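Local coordinates for 3-methylaspartate ammonia-lyase (Citrobacter amalonaticus, PDB 1KKO) that catalyses the reversible, magnesium-dependent anti elimination of ammonia from L-threo-3-methylaspartate to give mesaconate, working as a homodimer of the enolase superfamily, at the interface of chains A and B. Residues are numbered along the deposited sequence; one frame, centred on the assembly and turned at random. Chains: chain A/B, 3-methylaspartate ammonia-lyase.

The interface of chains A and B. Residues chain A 179, 182, 186, 221, 225; chain B 30-33.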
ATOM      1  N   ILE A 179       8.699  -9.830 -13.078  1.00 16.54           N
ATOM      2  CA  ILE A 179       7.265  -9.659 -12.888  1.00 16.95           C
ATOM      3  C   ILE A 179       6.894  -8.196 -12.631  1.00 16.30           C
ATOM      4  O   ILE A 179       5.903  -7.709 -13.167  1.00 15.89           O
ATOM      5  CB  ILE A 179       6.761 -10.533 -11.726  1.00 17.61           C
ATOM      6  CG1 ILE A 179       6.862 -12.022 -12.090  1.00 19.81           C
ATOM      7  CG2 ILE A 179       5.348 -10.132 -11.347  1.00 18.51           C
ATOM      8  CD1 ILE A 179       6.109 -12.421 -13.332  1.00 21.24           C
ATOM      9  N   ASP A 182       6.493  -6.049 -15.742  1.00 15.02           N
ATOM     10  CA  ASP A 182       5.214  -6.225 -16.428  1.00 15.50           C
ATOM     11  C   ASP A 182       4.130  -5.377 -15.772  1.00 14.90           C
ATOM     12  O   ASP A 182       3.348  -4.720 -16.461  1.00 14.90           O
ATOM     13  CB  ASP A 182       4.767  -7.682 -16.408  1.00 16.29           C
ATOM     14  CG  ASP A 182       5.641  -8.579 -17.244  1.00 17.51           C
ATOM     15  OD1 ASP A 182       6.507  -8.066 -17.984  1.00 19.19           O
ATOM     16  OD2 ASP A 182       5.518  -9.827 -17.201  1.00 19.00           O
ATOM     17  N   LEU A 186       2.069  -2.338 -17.545  1.00 14.29           N
ATOM     18  CA  LEU A 186       0.603  -2.333 -17.543  1.00 15.15           C
ATOM     19  C   LEU A 186       0.051  -1.045 -16.965  1.00 14.81           C
ATOM     20  O   LEU A 186      -1.013  -0.596 -17.372  1.00 15.61           O
ATOM     21  CB  LEU A 186       0.028  -3.513 -16.758  1.00 15.90           C
ATOM     22  CG  LEU A 186       0.109  -4.874 -17.444  1.00 17.39           C
ATOM     23  CD1 LEU A 186      -0.352  -5.992 -16.537  1.00 19.17           C
ATOM     24  CD2 LEU A 186      -0.711  -4.850 -18.725  1.00 18.59           C
ATOM     25  N   ARG A 221      11.174  -5.914 -23.294  1.00 20.14           N
ATOM     26  CA  ARG A 221       9.881  -6.161 -22.670  1.00 19.71           C
ATOM     27  C   ARG A 221       8.972  -4.958 -22.824  1.00 19.49           C
ATOM     28  O   ARG A 221       7.791  -5.095 -23.133  1.00 19.16           O
ATOM     29  CB  ARG A 221      10.058  -6.481 -21.187  1.00 19.62           C
ATOM     30  CG  ARG A 221       8.844  -7.113 -20.543  1.00 19.61           C
ATOM     31  CD  ARG A 221       8.563  -8.524 -21.048  1.00 19.75           C
ATOM     32  NE  ARG A 221       7.532  -9.195 -20.271  1.00 20.40           N
ATOM     33  CZ  ARG A 221       7.002 -10.364 -20.590  1.00 20.67           C
ATOM     34  NH1 ARG A 221       7.401 -11.012 -21.682  1.00 21.74           N
ATOM     35  NH2 ARG A 221       6.061 -10.890 -19.824  1.00 20.83           N
ATOM     36  N   LEU A 225       5.570  -5.225 -24.925  1.00 26.96           N
ATOM     37  CA  LEU A 225       4.293  -5.194 -24.206  1.00 27.25           C
ATOM     38  C   LEU A 225       3.511  -3.880 -24.272  1.00 27.31           C
ATOM     39  O   LEU A 225       2.295  -3.877 -24.076  1.00 26.98           O
ATOM     40  CB  LEU A 225       4.517  -5.564 -22.733  1.00 27.45           C
ATOM     41  CG  LEU A 225       4.623  -7.051 -22.396  1.00 28.74           C
ATOM     42  CD1 LEU A 225       5.739  -7.722 -23.166  1.00 29.44           C
ATOM     43  CD2 LEU A 225       4.819  -7.221 -20.896  1.00 29.38           C
TER
ATOM     44  N   ASP B  30       2.530 -15.433 -19.513  1.00 25.98           N
ATOM     45  CA  ASP B  30       3.832 -14.957 -19.941  1.00 25.37           C
ATOM     46  C   ASP B  30       4.249 -13.934 -18.905  1.00 23.90           C
ATOM     47  O   ASP B  30       3.812 -12.785 -18.954  1.00 23.62           O
ATOM     48  CB  ASP B  30       3.779 -14.316 -21.314  1.00 25.87           C
ATOM     49  CG  ASP B  30       5.116 -13.724 -21.737  1.00 27.81           C
ATOM     50  OD1 ASP B  30       6.138 -13.967 -21.062  1.00 29.76           O
ATOM     51  OD2 ASP B  30       5.240 -12.998 -22.740  1.00 31.44           O
ATOM     52  N   GLY B  31       5.093 -14.340 -17.971  1.00 22.71           N
ATOM     53  CA  GLY B  31       5.456 -13.452 -16.885  1.00 22.04           C
ATOM     54  C   GLY B  31       4.190 -13.134 -16.104  1.00 21.26           C
ATOM     55  O   GLY B  31       3.485 -14.038 -15.671  1.00 21.27           O
ATOM     56  N   PHE B  32       3.885 -11.849 -15.942  1.00 20.22           N
ATOM     57  CA  PHE B  32       2.695 -11.429 -15.196  1.00 19.81           C
ATOM     58  C   PHE B  32       1.464 -11.346 -16.091  1.00 21.30           C
ATOM     59  O   PHE B  32       0.338 -11.264 -15.602  1.00 21.20           O
ATOM     60  CB  PHE B  32       2.955 -10.060 -14.555  1.00 18.79           C
ATOM     61  CG  PHE B  32       1.974  -9.685 -13.462  1.00 17.03           C
ATOM     62  CD1 PHE B  32       1.983 -10.332 -12.240  1.00 16.73           C
ATOM     63  CD2 PHE B  32       1.072  -8.665 -13.654  1.00 16.16           C
ATOM     64  CE1 PHE B  32       1.104  -9.969 -11.244  1.00 16.79           C
ATOM     65  CE2 PHE B  32       0.187  -8.317 -12.661  1.00 16.11           C
ATOM     66  CZ  PHE B  32       0.201  -8.969 -11.461  1.00 16.61           C
ATOM     67  N   ILE B  33       1.691 -11.409 -17.397  1.00 22.66           N
ATOM     68  CA  ILE B  33       0.643 -11.224 -18.393  1.00 24.14           C
ATOM     69  C   ILE B  33      -0.067 -12.547 -18.705  1.00 25.02           C
ATOM     70  O   ILE B  33       0.560 -13.598 -18.711  1.00 24.92           O
ATOM     71  CB  ILE B  33       1.296 -10.634 -19.682  1.00 24.58           C
ATOM     72  CG1 ILE B  33       2.058  -9.337 -19.361  1.00 25.14           C
ATOM     73  CG2 ILE B  33       0.271 -10.425 -20.788  1.00 25.62           C
ATOM     74  CD1 ILE B  33       1.193  -8.235 -18.818  1.00 25.89           C
TER
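A:Asp182 OD2, a carboxylate oxygen, accepts two hydrogen bonds, one from each chain. The backbone amide B:Phe32 N donates across the interface at 2.9 Å from A:Asp182 OD2, almost straight (176° at H). A:Asp182 OD2 receives it on its anti lone pair, on the side away from OD1. The second donor is A:Arg221 NH2, which meets OD2 from above the carboxylate plane. The other oxygen, A:Asp182 OD1, takes A:Arg221 NE at 2.7 Å through its syn lone pair. The guanidinium thus grips the carboxylate side-on, with NE and NH2 on separate oxygens. This salt bridge within chain A joins helices 179-186 and 209-225 and probably fixes the carboxylate to receive the amide. The nearby guanidinium probably favours the ionised form of A:Asp182.

The arginine chain runs with CG anti to the backbone N (chi1 -164°) and bends at chi2. Its tip then meets the tip of B:Asp30. The two planar groups stand 78° apart, so this salt bridge is not a flat, paired one. A:Arg221 NH1 lies 3.1 Å from B:Asp30 OD2, above the carboxylate plane. A:Arg221 NH2 also makes a weak bond to the backbone carbonyl B:Asp30 O. One face of the guanidinium is covered near its rim by A:Leu225 CD1.

Apolar contacts flank the polar centre. B:Phe32 turns its CG anti to the backbone N, and A:Ile179 crosses it at about a right angle. A:Ile179 CG2 touches the ring at B:Phe32 CD1, 3.5 Å away. B:Ile33, at the start of a short strand, packs against two leucines of chain A. Its CG1 meets the tip of A:Leu225, and the side chains of B:Ile33 and A:Leu186 pass in opposite directions.

The patch belongs to the two-fold interface of the homodimer, so its twin recurs with the chains exchanged. It helps hold the dimer together; its centre lies about 26 Å from the catalytic base A:Lys331. At its hydrophobic end, A:Leu186 CD1 lies 3.6 Å from B:Ile33 CD1.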